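Local coordinates for protein flavodoxin (Bacillus cereus, PDB 6FSG) that binds flavin mononucleotide and probably serves as a low-potential electron donor to a number of redox enzymes, at residues C91-P96 with K122-P127; A85-S90 with I104-L109; V116-L121 with L136-E141. All coordinates share one frame; numbering follows the deposited sequence.

Overall arrangement
All three contacts lie on the edge side of a five-stranded parallel flavodoxin sheet, where strand 84-91 neighbours the outermost strand 115-124. Interaction 2 packs helix 100-111 on strand 84-91 within a beta-alpha-beta unit. Interaction 3, with its centre about 11 Å away, follows it in the chain and seats helix 129-144 on strand 115-124. Interaction 1 joins the C-terminal ends of the two strands, about 16 Å from interaction 2 and about 18 Å from interaction 3 between centres, and its segments alternate with those of both. Interactions 1 and 2 both touch FMN, which lies at the C-terminal ends of these strands.

Interaction 1: residues C91-P96 with K122-P127; sequences CDSAYP and KVELTP. With FMN (flavin mononucleotide), chain B.
Cys91 and Glu124 form a parallel beta bridge, CA to CA 4.9 Å, where strands 84-91 and 115-124 of the flavodoxin fold run out toward the FMN site. Leu125 N donates to Cys91 O at 2.8 Å, while the bond from Cys91 N to Val123 O is weak, bent to 125° at the hydrogen. Beyond the bridge, residues 92-95 make a type I turn, reinforced by an Asx turn in which Ala94 N meets Asp92 OD1 from above its carboxylate plane.

Glu124 ties this turn to the strand end. Its CG lies anti to the backbone N (chi1 -180°) and the chain bends at chi2, bringing the carboxylate up to Ser93. Ser93 N reaches OE2 of Glu124 at 3.0 Å on the syn side, nearly straight at 170°; in the conformer described, Ser93 OG also donates to this oxygen, from above the plane. The bond from Ser93 N in particular may offset the repulsion expected between Glu124 OE2 and Asp92 OD1, 3.7 Å apart, whose carboxylate planes stand almost perpendicular.

In the conformer described, Cys91 SG rests against Lys122 CB and CG, two residues before Glu124 on the same strand; the lysine then extends away to a salt bridge with Asp103. Leu125 CD2 touches both the Asp92 carboxylate and the ribityl chain, 3.6 Å from FMN O3'.

The turn presents two groups to the flavin. Asp92 N donates to O2 of FMN at 3.1 Å, and the Tyr95 ring lies with one face over the isoalloxazine, N5 of FMN 3.4 Å above the tyrosine plane and displaced toward the rim. At the pyrimidine end, Tyr95 CB comes within 3.4 Å of FMN N3.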
loop_
_atom_site.group_PDB
_atom_site.type_symbol
_atom_site.label_atom_id
_atom_site.label_comp_id
_atom_site.label_asym_id
_atom_site.label_seq_id
_atom_site.Cartn_x
_atom_site.Cartn_y
_atom_site.Cartn_z
ATOM N N CYS A 91 -2.400 -3.927 -11.604
ATOM C CA CYS A 91 -3.672 -4.590 -11.892
ATOM C C CYS A 91 -3.656 -5.074 -13.344
ATOM O O CYS A 91 -2.769 -4.727 -14.126
ATOM C CB CYS A 91 -4.852 -3.620 -11.677
ATOM S SG CYS A 91 -4.869 -2.806 -10.045
ATOM N N ASP A 92 -4.660 -5.863 -13.727
ATOM C CA ASP A 92 -4.743 -6.356 -15.106
ATOM C C ASP A 92 -6.199 -6.540 -15.505
ATOM O O ASP A 92 -6.901 -7.382 -14.936
ATOM C CB ASP A 92 -3.951 -7.669 -15.210
ATOM C CG ASP A 92 -3.806 -8.209 -16.631
ATOM O OD1 ASP A 92 -4.506 -7.777 -17.569
ATOM O OD2 ASP A 92 -2.982 -9.138 -16.778
ATOM N N SER A 93 -6.667 -5.756 -16.471
ATOM C CA SER A 93 -8.066 -5.815 -16.884
ATOM C C SER A 93 -8.391 -7.014 -17.781
ATOM O O SER A 93 -9.496 -7.075 -18.337
ATOM C CB SER A 93 -8.468 -4.510 -17.568
ATOM O OG SER A 93 -7.644 -4.288 -18.693
ATOM N N ALA A 94 -7.467 -7.968 -17.921
ATOM C CA ALA A 94 -7.819 -9.288 -18.416
ATOM C C ALA A 94 -8.527 -10.134 -17.366
ATOM O O ALA A 94 -8.992 -11.227 -17.695
ATOM C CB ALA A 94 -6.581 -10.039 -18.906
ATOM N N TYR A 95 -8.636 -9.653 -16.139
ATOM C CA TYR A 95 -9.284 -10.337 -15.035
ATOM C C TYR A 95 -10.531 -9.577 -14.622
ATOM O O TYR A 95 -10.519 -8.342 -14.603
ATOM C CB TYR A 95 -8.323 -10.433 -13.848
ATOM C CG TYR A 95 -7.186 -11.383 -14.123
ATOM C CD1 TYR A 95 -6.027 -10.947 -14.743
ATOM C CD2 TYR A 95 -7.292 -12.727 -13.815
ATOM C CE1 TYR A 95 -4.996 -11.817 -15.026
ATOM C CE2 TYR A 95 -6.264 -13.606 -14.092
ATOM C CZ TYR A 95 -5.120 -13.146 -14.692
ATOM O OH TYR A 95 -4.099 -14.026 -14.962
ATOM N N PRO A 96 -11.638 -10.273 -14.339
ATOM C CA PRO A 96 -12.842 -9.531 -13.925
ATOM C C PRO A 96 -12.682 -8.810 -12.592
ATOM O O PRO A 96 -13.196 -7.696 -12.424
ATOM C CB PRO A 96 -13.936 -10.613 -13.880
ATOM C CG PRO A 96 -13.198 -11.908 -13.750
ATOM C CD PRO A 96 -11.906 -11.717 -14.505
ATOM N N LYS A 122 -4.963 2.328 -8.562
ATOM C CA LYS A 122 -4.822 1.148 -9.403
ATOM C C LYS A 122 -4.203 1.545 -10.734
ATOM O O LYS A 122 -4.715 2.436 -11.419
ATOM C CB LYS A 122 -6.187 0.509 -9.658
ATOM C CG LYS A 122 -6.823 -0.073 -8.409
ATOM C CD LYS A 122 -8.180 -0.658 -8.698
ATOM C CE LYS A 122 -8.812 -1.247 -7.447
ATOM N NZ LYS A 122 -10.070 -2.029 -7.751
ATOM N N VAL A 123 -3.133 0.853 -11.117
ATOM C CA VAL A 123 -2.442 1.081 -12.382
ATOM C C VAL A 123 -2.447 -0.224 -13.165
ATOM O O VAL A 123 -2.232 -1.297 -12.596
ATOM C CB VAL A 123 -0.998 1.571 -12.130
ATOM C CG1 VAL A 123 -0.149 1.464 -13.395
ATOM C CG2 VAL A 123 -1.000 3.010 -11.610
ATOM N N GLU A 124 -2.692 -0.129 -14.472
ATOM C CA GLU A 124 -2.693 -1.289 -15.359
ATOM C C GLU A 124 -1.264 -1.715 -15.680
ATOM O O GLU A 124 -0.515 -0.966 -16.313
ATOM C CB GLU A 124 -3.416 -0.921 -16.655
ATOM C CG GLU A 124 -3.514 -2.026 -17.695
ATOM C CD GLU A 124 -4.696 -2.940 -17.463
ATOM O OE1 GLU A 124 -5.682 -2.484 -16.843
ATOM O OE2 GLU A 124 -4.644 -4.111 -17.906
ATOM N N LEU A 125 -0.895 -2.925 -15.267
ATOM C CA LEU A 125 0.402 -3.541 -15.600
ATOM C C LEU A 125 1.536 -2.545 -15.340
ATOM O O LEU A 125 1.639 -2.010 -14.225
ATOM C CB LEU A 125 0.342 -4.122 -17.007
ATOM C CG LEU A 125 -0.653 -5.261 -17.195
ATOM C CD1 LEU A 125 -0.665 -5.719 -18.666
ATOM C CD2 LEU A 125 -0.326 -6.415 -16.254
ATOM N N THR A 126 2.438 -2.315 -16.298
ATOM C CA THR A 126 3.600 -1.462 -16.057
ATOM C C THR A 126 3.200 0.006 -16.184
ATOM O O THR A 126 2.590 0.393 -17.185
ATOM C CB THR A 126 4.730 -1.780 -17.053
ATOM O OG1 THR A 126 4.994 -3.191 -17.058
ATOM C CG2 THR A 126 6.024 -1.032 -16.707
ATOM N N PRO A 127 3.545 0.847 -15.209
ATOM C CA PRO A 127 3.190 2.268 -15.300
ATOM C C PRO A 127 3.748 2.912 -16.560
ATOM O O PRO A 127 4.898 2.685 -16.936
ATOM C CB PRO A 127 3.847 2.877 -14.054
ATOM C CG PRO A 127 3.989 1.771 -13.103
ATOM C CD PRO A 127 4.151 0.507 -13.910
HETATM N N1 FMN B . -4.957 -8.907 -11.706
HETATM C C2 FMN B . -6.164 -8.405 -11.328
HETATM O O2 FMN B . -6.293 -7.186 -11.407
HETATM N N3 FMN B . -7.148 -9.251 -10.833
HETATM C C4 FMN B . -6.930 -10.606 -10.656
HETATM O O4 FMN B . -7.859 -11.305 -10.190
HETATM C C4A FMN B . -5.664 -11.108 -11.041
HETATM N N5 FMN B . -5.317 -12.446 -10.921
HETATM C C5A FMN B . -4.058 -12.896 -11.305
HETATM C C6 FMN B . -3.726 -14.255 -11.232
HETATM C C7 FMN B . -2.482 -14.724 -11.666
HETATM C C7M FMN B . -2.141 -16.195 -11.561
HETATM C C8 FMN B . -1.589 -13.801 -12.226
HETATM C C8M FMN B . -0.242 -14.221 -12.739
HETATM C C9 FMN B . -1.934 -12.458 -12.340
HETATM C C9A FMN B . -3.158 -12.001 -11.884
HETATM N N10 FMN B . -3.454 -10.657 -11.972
HETATM C C10 FMN B . -4.704 -10.237 -11.574
HETATM C "C1'" FMN B . -2.511 -9.669 -12.626
HETATM C "C2'" FMN B . -1.379 -9.099 -11.782
HETATM O "O2'" FMN B . -1.883 -8.508 -10.612
HETATM C "C3'" FMN B . -0.668 -8.053 -12.654
HETATM O "O3'" FMN B . 0.121 -8.733 -13.596
HETATM C "C4'" FMN B . 0.249 -7.077 -11.904
HETATM O "O4'" FMN B . 0.859 -6.154 -12.806
HETATM C "C5'" FMN B . 1.355 -7.789 -11.143
HETATM O "O5'" FMN B . 1.993 -6.800 -10.355
HETATM P P FMN B . 3.511 -7.063 -10.014
HETATM O O1P FMN B . 3.885 -6.090 -8.931
HETATM O O2P FMN B . 4.314 -6.781 -11.243
HETATM O O3P FMN B . 3.641 -8.501 -9.584
#

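Interaction 2: residues A85-S90 with I104-L109; sequences AAVFGS and ILIEKL. With FMN (flavin mononucleotide), chain B.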
loop_
_atom_site.group_PDB
_atom_site.type_symbol
_atom_site.label_atom_id
_atom_site.label_comp_id
_atom_site.label_asym_id
_atom_site.label_seq_id
_atom_site.Cartn_x
_atom_site.Cartn_y
_atom_site.Cartn_z
ATOM N N ALA A 85 -3.656 6.096 6.471
ATOM C CA ALA A 85 -3.317 4.962 5.615
ATOM C C ALA A 85 -3.799 5.144 4.178
ATOM O O ALA A 85 -4.735 5.891 3.893
ATOM C CB ALA A 85 -3.857 3.647 6.205
ATOM N N ALA A 86 -3.163 4.401 3.274
ATOM C CA ALA A 86 -3.540 4.392 1.866
ATOM C C ALA A 86 -2.987 3.125 1.224
ATOM O O ALA A 86 -2.069 2.496 1.756
ATOM C CB ALA A 86 -2.995 5.633 1.152
ATOM N N VAL A 87 -3.536 2.774 0.055
ATOM C CA VAL A 87 -3.194 1.530 -0.637
ATOM C C VAL A 87 -3.100 1.763 -2.140
ATOM O O VAL A 87 -3.888 2.517 -2.718
ATOM C CB VAL A 87 -4.253 0.449 -0.331
ATOM C CG1 VAL A 87 -3.906 -0.889 -0.945
ATOM C CG2 VAL A 87 -4.429 0.266 1.168
ATOM N N PHE A 88 -2.153 1.061 -2.778
ATOM C CA PHE A 88 -1.938 1.115 -4.220
ATOM C C PHE A 88 -1.635 -0.290 -4.743
ATOM O O PHE A 88 -1.332 -1.208 -3.975
ATOM C CB PHE A 88 -0.773 2.052 -4.605
ATOM C CG PHE A 88 0.575 1.581 -4.117
ATOM C CD1 PHE A 88 1.031 1.920 -2.852
ATOM C CD2 PHE A 88 1.398 0.822 -4.933
ATOM C CE1 PHE A 88 2.267 1.483 -2.404
ATOM C CE2 PHE A 88 2.635 0.389 -4.485
ATOM C CZ PHE A 88 3.062 0.711 -3.226
ATOM N N GLY A 89 -1.700 -0.458 -6.063
ATOM C CA GLY A 89 -1.277 -1.717 -6.665
ATOM C C GLY A 89 -1.343 -1.689 -8.178
ATOM O O GLY A 89 -2.052 -0.877 -8.777
ATOM N N SER A 90 -0.582 -2.600 -8.792
ATOM C CA SER A 90 -0.707 -2.874 -10.222
ATOM C C SER A 90 -1.739 -3.982 -10.435
ATOM O O SER A 90 -1.941 -4.835 -9.569
ATOM C CB SER A 90 0.636 -3.266 -10.842
ATOM O OG SER A 90 0.492 -3.521 -12.234
ATOM N N ILE A 104 -9.428 -5.029 -0.816
ATOM C CA ILE A 104 -9.384 -5.911 0.354
ATOM C C ILE A 104 -8.511 -5.307 1.451
ATOM O O ILE A 104 -8.873 -5.312 2.638
ATOM C CB ILE A 104 -8.879 -7.313 -0.056
ATOM C CG1 ILE A 104 -9.913 -8.019 -0.944
ATOM C CG2 ILE A 104 -8.540 -8.158 1.179
ATOM C CD1 ILE A 104 -9.367 -9.219 -1.729
ATOM N N LEU A 105 -7.330 -4.803 1.078
ATOM C CA LEU A 105 -6.441 -4.217 2.079
ATOM C C LEU A 105 -7.026 -2.934 2.662
ATOM O O LEU A 105 -6.911 -2.690 3.871
ATOM C CB LEU A 105 -5.045 -3.996 1.502
ATOM C CG LEU A 105 -4.278 -5.291 1.215
ATOM C CD1 LEU A 105 -2.944 -5.002 0.561
ATOM C CD2 LEU A 105 -4.082 -6.134 2.471
ATOM N N ILE A 106 -7.676 -2.110 1.831
ATOM C CA ILE A 106 -8.361 -0.927 2.354
ATOM C C ILE A 106 -9.380 -1.329 3.414
ATOM O O ILE A 106 -9.449 -0.736 4.496
ATOM C CB ILE A 106 -8.993 -0.099 1.215
ATOM C CG1 ILE A 106 -7.899 0.676 0.453
ATOM C CG2 ILE A 106 -10.076 0.846 1.774
ATOM C CD1 ILE A 106 -8.411 1.396 -0.774
ATOM N N GLU A 107 -10.210 -2.327 3.105
ATOM C CA GLU A 107 -11.226 -2.769 4.056
ATOM C C GLU A 107 -10.608 -3.161 5.394
ATOM O O GLU A 107 -11.144 -2.826 6.458
ATOM C CB GLU A 107 -12.006 -3.940 3.452
ATOM C CG GLU A 107 -13.043 -4.591 4.342
ATOM C CD GLU A 107 -13.621 -5.826 3.683
ATOM O OE1 GLU A 107 -12.963 -6.890 3.689
ATOM O OE2 GLU A 107 -14.712 -5.715 3.107
ATOM N N LYS A 108 -9.507 -3.915 5.370
ATOM C CA LYS A 108 -8.905 -4.373 6.623
ATOM C C LYS A 108 -8.343 -3.203 7.427
ATOM O O LYS A 108 -8.512 -3.142 8.650
ATOM C CB LYS A 108 -7.842 -5.435 6.335
ATOM C CG LYS A 108 -7.276 -6.134 7.582
ATOM C CD LYS A 108 -8.347 -6.818 8.450
ATOM C CE LYS A 108 -9.064 -7.936 7.694
ATOM N NZ LYS A 108 -10.043 -8.638 8.563
ATOM N N LEU A 109 -7.698 -2.249 6.757
ATOM C CA LEU A 109 -7.231 -1.049 7.445
ATOM C C LEU A 109 -8.386 -0.315 8.115
ATOM O O LEU A 109 -8.257 0.138 9.256
ATOM C CB LEU A 109 -6.505 -0.124 6.469
ATOM C CG LEU A 109 -5.147 -0.621 5.950
ATOM C CD1 LEU A 109 -4.760 0.090 4.668
ATOM C CD2 LEU A 109 -4.072 -0.442 7.009
HETATM N N1 FMN B . -4.957 -8.907 -11.706
HETATM C C2 FMN B . -6.164 -8.405 -11.328
HETATM O O2 FMN B . -6.293 -7.186 -11.407
HETATM N N3 FMN B . -7.148 -9.251 -10.833
HETATM C C4 FMN B . -6.930 -10.606 -10.656
HETATM O O4 FMN B . -7.859 -11.305 -10.190
HETATM C C4A FMN B . -5.664 -11.108 -11.041
HETATM N N5 FMN B . -5.317 -12.446 -10.921
HETATM C C5A FMN B . -4.058 -12.896 -11.305
HETATM C C6 FMN B . -3.726 -14.255 -11.232
HETATM C C7 FMN B . -2.482 -14.724 -11.666
HETATM C C7M FMN B . -2.141 -16.195 -11.561
HETATM C C8 FMN B . -1.589 -13.801 -12.226
HETATM C C8M FMN B . -0.242 -14.221 -12.739
HETATM C C9 FMN B . -1.934 -12.458 -12.340
HETATM C C9A FMN B . -3.158 -12.001 -11.884
HETATM N N10 FMN B . -3.454 -10.657 -11.972
HETATM C C10 FMN B . -4.704 -10.237 -11.574
HETATM C "C1'" FMN B . -2.511 -9.669 -12.626
HETATM C "C2'" FMN B . -1.379 -9.099 -11.782
HETATM O "O2'" FMN B . -1.883 -8.508 -10.612
HETATM C "C3'" FMN B . -0.668 -8.053 -12.654
HETATM O "O3'" FMN B . 0.121 -8.733 -13.596
HETATM C "C4'" FMN B . 0.249 -7.077 -11.904
HETATM O "O4'" FMN B . 0.859 -6.154 -12.806
HETATM C "C5'" FMN B . 1.355 -7.789 -11.143
HETATM O "O5'" FMN B . 1.993 -6.800 -10.355
HETATM P P FMN B . 3.511 -7.063 -10.014
HETATM O O1P FMN B . 3.885 -6.090 -8.931
HETATM O O2P FMN B . 4.314 -6.781 -11.243
HETATM O O3P FMN B . 3.641 -8.501 -9.584
#
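Val87 and Ala85 meet Leu105, Ile106 and Leu109 in an apolar, buried helix-on-strand contact inside the beta-alpha-beta unit formed by strand 84-91, helix 100-111 and strand 115-124. In this flavodoxin fold the helix returns almost antiparallel to the strand it follows: the axes of the two short segments make an angle of 168° and approach to 8.4 Å.

Val87 occupies the middle of the contact, and its two methyl groups serve different partners. With CG1 anti to the backbone N (chi1 -176°), that methyl lies against Leu105 CB at 4.1 Å, the two side chains crossing at about a right angle. CG2 comes closer to its partners, 3.6 Å from Ile106 CG1 and 3.5 Å from Leu109 CD1. The same Leu109 methyl reaches on to Ala85 CB, 4.0 Å away, so one leucine branch covers two residues on this face of the strand.

Ala86 and Phe88 point away from helix 100-111; Ala86 touches Phe138 and Phe142 of helix 129-144, and Phe88 touches helix 13-26. Farther out, Leu105 touches Leu64 and Leu109 touches Leu80, extending the apolar layer into neighbouring loops. At its C-terminal end the strand leaves the helix and enters the cofactor site, where the ribityl hydroxyl O4' of FMN donates to Ser90 OG at 2.7 Å.

Interaction 3: residues V116-L121 with L136-E141; sequences VVLEGL and LQFGAE. With SO4 (sulfate ion), chain C.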
loop_
_atom_site.group_PDB
_atom_site.type_symbol
_atom_site.label_atom_id
_atom_site.label_comp_id
_atom_site.label_asym_id
_atom_site.label_seq_id
_atom_site.Cartn_x
_atom_site.Cartn_y
_atom_site.Cartn_z
ATOM N N VAL A 116 -8.299 5.956 6.382
ATOM C CA VAL A 116 -7.862 5.789 4.999
ATOM C C VAL A 116 -8.120 7.113 4.296
ATOM O O VAL A 116 -9.270 7.557 4.193
ATOM C CB VAL A 116 -8.588 4.617 4.325
ATOM C CG1 VAL A 116 -8.252 4.538 2.848
ATOM C CG2 VAL A 116 -8.240 3.313 5.053
ATOM N N VAL A 117 -7.043 7.775 3.861
ATOM C CA VAL A 117 -7.110 9.181 3.466
ATOM C C VAL A 117 -7.104 9.398 1.960
ATOM O O VAL A 117 -7.279 10.545 1.513
ATOM C CB VAL A 117 -5.995 10.022 4.129
ATOM C CG1 VAL A 117 -6.161 10.014 5.640
ATOM C CG2 VAL A 117 -4.619 9.509 3.741
ATOM N N LEU A 118 -6.905 8.343 1.172
ATOM C CA LEU A 118 -6.935 8.411 -0.278
ATOM C C LEU A 118 -7.762 7.251 -0.807
ATOM O O LEU A 118 -7.841 6.191 -0.178
ATOM C CB LEU A 118 -5.521 8.303 -0.886
ATOM C CG LEU A 118 -4.504 9.340 -0.422
ATOM C CD1 LEU A 118 -3.130 9.032 -0.985
ATOM C CD2 LEU A 118 -4.906 10.767 -0.785
ATOM N N GLU A 119 -8.362 7.448 -1.981
ATOM C CA GLU A 119 -8.905 6.323 -2.734
ATOM C C GLU A 119 -7.766 5.374 -3.121
ATOM O O GLU A 119 -6.607 5.766 -3.244
ATOM C CB GLU A 119 -9.647 6.838 -3.974
ATOM C CG GLU A 119 -10.823 7.787 -3.615
ATOM C CD GLU A 119 -11.681 8.232 -4.787
ATOM O OE1 GLU A 119 -11.238 8.119 -5.936
ATOM O OE2 GLU A 119 -12.804 8.726 -4.545
ATOM N N GLY A 120 -8.100 4.106 -3.334
ATOM C CA GLY A 120 -7.088 3.174 -3.798
ATOM C C GLY A 120 -6.574 3.566 -5.174
ATOM O O GLY A 120 -7.345 3.953 -6.055
ATOM N N LEU A 121 -5.257 3.448 -5.365
ATOM C CA LEU A 121 -4.608 3.765 -6.634
ATOM C C LEU A 121 -4.346 2.464 -7.387
ATOM O O LEU A 121 -3.593 1.604 -6.910
ATOM C CB LEU A 121 -3.298 4.528 -6.413
ATOM C CG LEU A 121 -2.440 4.767 -7.671
ATOM C CD1 LEU A 121 -3.175 5.546 -8.778
ATOM C CD2 LEU A 121 -1.117 5.461 -7.364
ATOM N N LEU A 136 3.172 10.169 -8.034
ATOM C CA LEU A 136 3.657 11.395 -7.406
ATOM C C LEU A 136 2.533 12.132 -6.685
ATOM O O LEU A 136 2.724 12.627 -5.569
ATOM C CB LEU A 136 4.304 12.285 -8.473
ATOM C CG LEU A 136 4.443 13.780 -8.189
ATOM C CD1 LEU A 136 5.273 14.030 -6.941
ATOM C CD2 LEU A 136 5.069 14.500 -9.387
ATOM N N GLN A 137 1.348 12.198 -7.293
ATOM C CA GLN A 137 0.215 12.853 -6.642
ATOM C C GLN A 137 -0.253 12.083 -5.405
ATOM O O GLN A 137 -0.624 12.689 -4.393
ATOM C CB GLN A 137 -0.929 13.021 -7.633
ATOM C CG GLN A 137 -0.745 14.164 -8.582
ATOM C CD GLN A 137 -0.662 15.506 -7.872
ATOM O OE1 GLN A 137 -1.397 15.774 -6.920
ATOM N NE2 GLN A 137 0.244 16.355 -8.334
ATOM N N PHE A 138 -0.234 10.749 -5.466
ATOM C CA PHE A 138 -0.567 9.921 -4.302
ATOM C C PHE A 138 0.359 10.228 -3.127
ATOM O O PHE A 138 -0.105 10.468 -2.005
ATOM C CB PHE A 138 -0.466 8.462 -4.754
ATOM C CG PHE A 138 -0.855 7.414 -3.731
ATOM C CD1 PHE A 138 0.058 6.964 -2.790
ATOM C CD2 PHE A 138 -2.083 6.788 -3.804
ATOM C CE1 PHE A 138 -0.256 5.958 -1.906
ATOM C CE2 PHE A 138 -2.414 5.778 -2.912
ATOM C CZ PHE A 138 -1.484 5.357 -1.970
ATOM N N GLY A 139 1.673 10.242 -3.359
ATOM C CA GLY A 139 2.592 10.568 -2.281
ATOM C C GLY A 139 2.402 11.976 -1.748
ATOM O O GLY A 139 2.409 12.195 -0.535
ATOM N N ALA A 140 2.222 12.949 -2.648
ATOM C CA ALA A 140 2.036 14.335 -2.233
ATOM C C ALA A 140 0.747 14.511 -1.438
ATOM O O ALA A 140 0.726 15.225 -0.431
ATOM C CB ALA A 140 1.997 15.239 -3.463
ATOM N N GLU A 141 -0.344 13.881 -1.878
ATOM C CA GLU A 141 -1.605 14.011 -1.151
ATOM C C GLU A 141 -1.546 13.285 0.190
ATOM O O GLU A 141 -2.129 13.749 1.178
ATOM C CB GLU A 141 -2.766 13.511 -2.013
ATOM C CG GLU A 141 -3.090 14.426 -3.188
ATOM C CD GLU A 141 -3.660 15.741 -2.725
ATOM O OE1 GLU A 141 -4.638 15.695 -1.954
ATOM O OE2 GLU A 141 -3.120 16.804 -3.097
HETATM S S SO4 C . -8.175 11.214 -3.478
HETATM O O1 SO4 C . -9.194 11.368 -4.512
HETATM O O2 SO4 C . -6.883 11.736 -3.916
HETATM O O3 SO4 C . -8.562 11.977 -2.292
HETATM O O4 SO4 C . -8.070 9.804 -3.130
#
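Leu118 and Phe138 meet in a CH-pi contact that seats helix 129-144 on the edge strand 115-124 of the flavodoxin alpha/beta sandwich. The CD1 methyl of Leu118 stands over the centre of the phenyl ring, 3.8 Å from its centroid and only 13° off the ring normal. Phe138 carries CG anti to the backbone N (chi1 -176°), which places CG on the sheet side of the helix.

Around this ring residues 118-121 supply contacts from different directions. Leu121 CB approaches CD2 of Phe138 obliquely at 3.7 Å, while its CD2 methyl touches Phe138 CB. Glu119 O lies at the ring edge, near its plane, 4.2 Å from CE2. The ring also packs against Ala86 of strand 84-91 and Ile21 of helix 13-26, placing it in the layer between sheet and helices.

The second Leu118 methyl turns to the next helical turn: CD2 rests on Glu141 CB at 3.7 Å, the two side chains crossing at about a right angle. Only the aliphatic base of Glu141 takes part there, its carboxylate being engaged in a salt bridge with Lys144. Leu118 thus spans Phe138 and Glu141, three residues apart on the helix, and its CD1 also lies 3.5 Å from Phe138 O.

Irregular backbone at 117-120, where the edge strand is interrupted, brings the Glu119 amide to a sulfate that probably came from the crystallisation liquor. Glu119 N donates to its O4 at a short 2.6 Å, with an angle of 161° at the hydrogen.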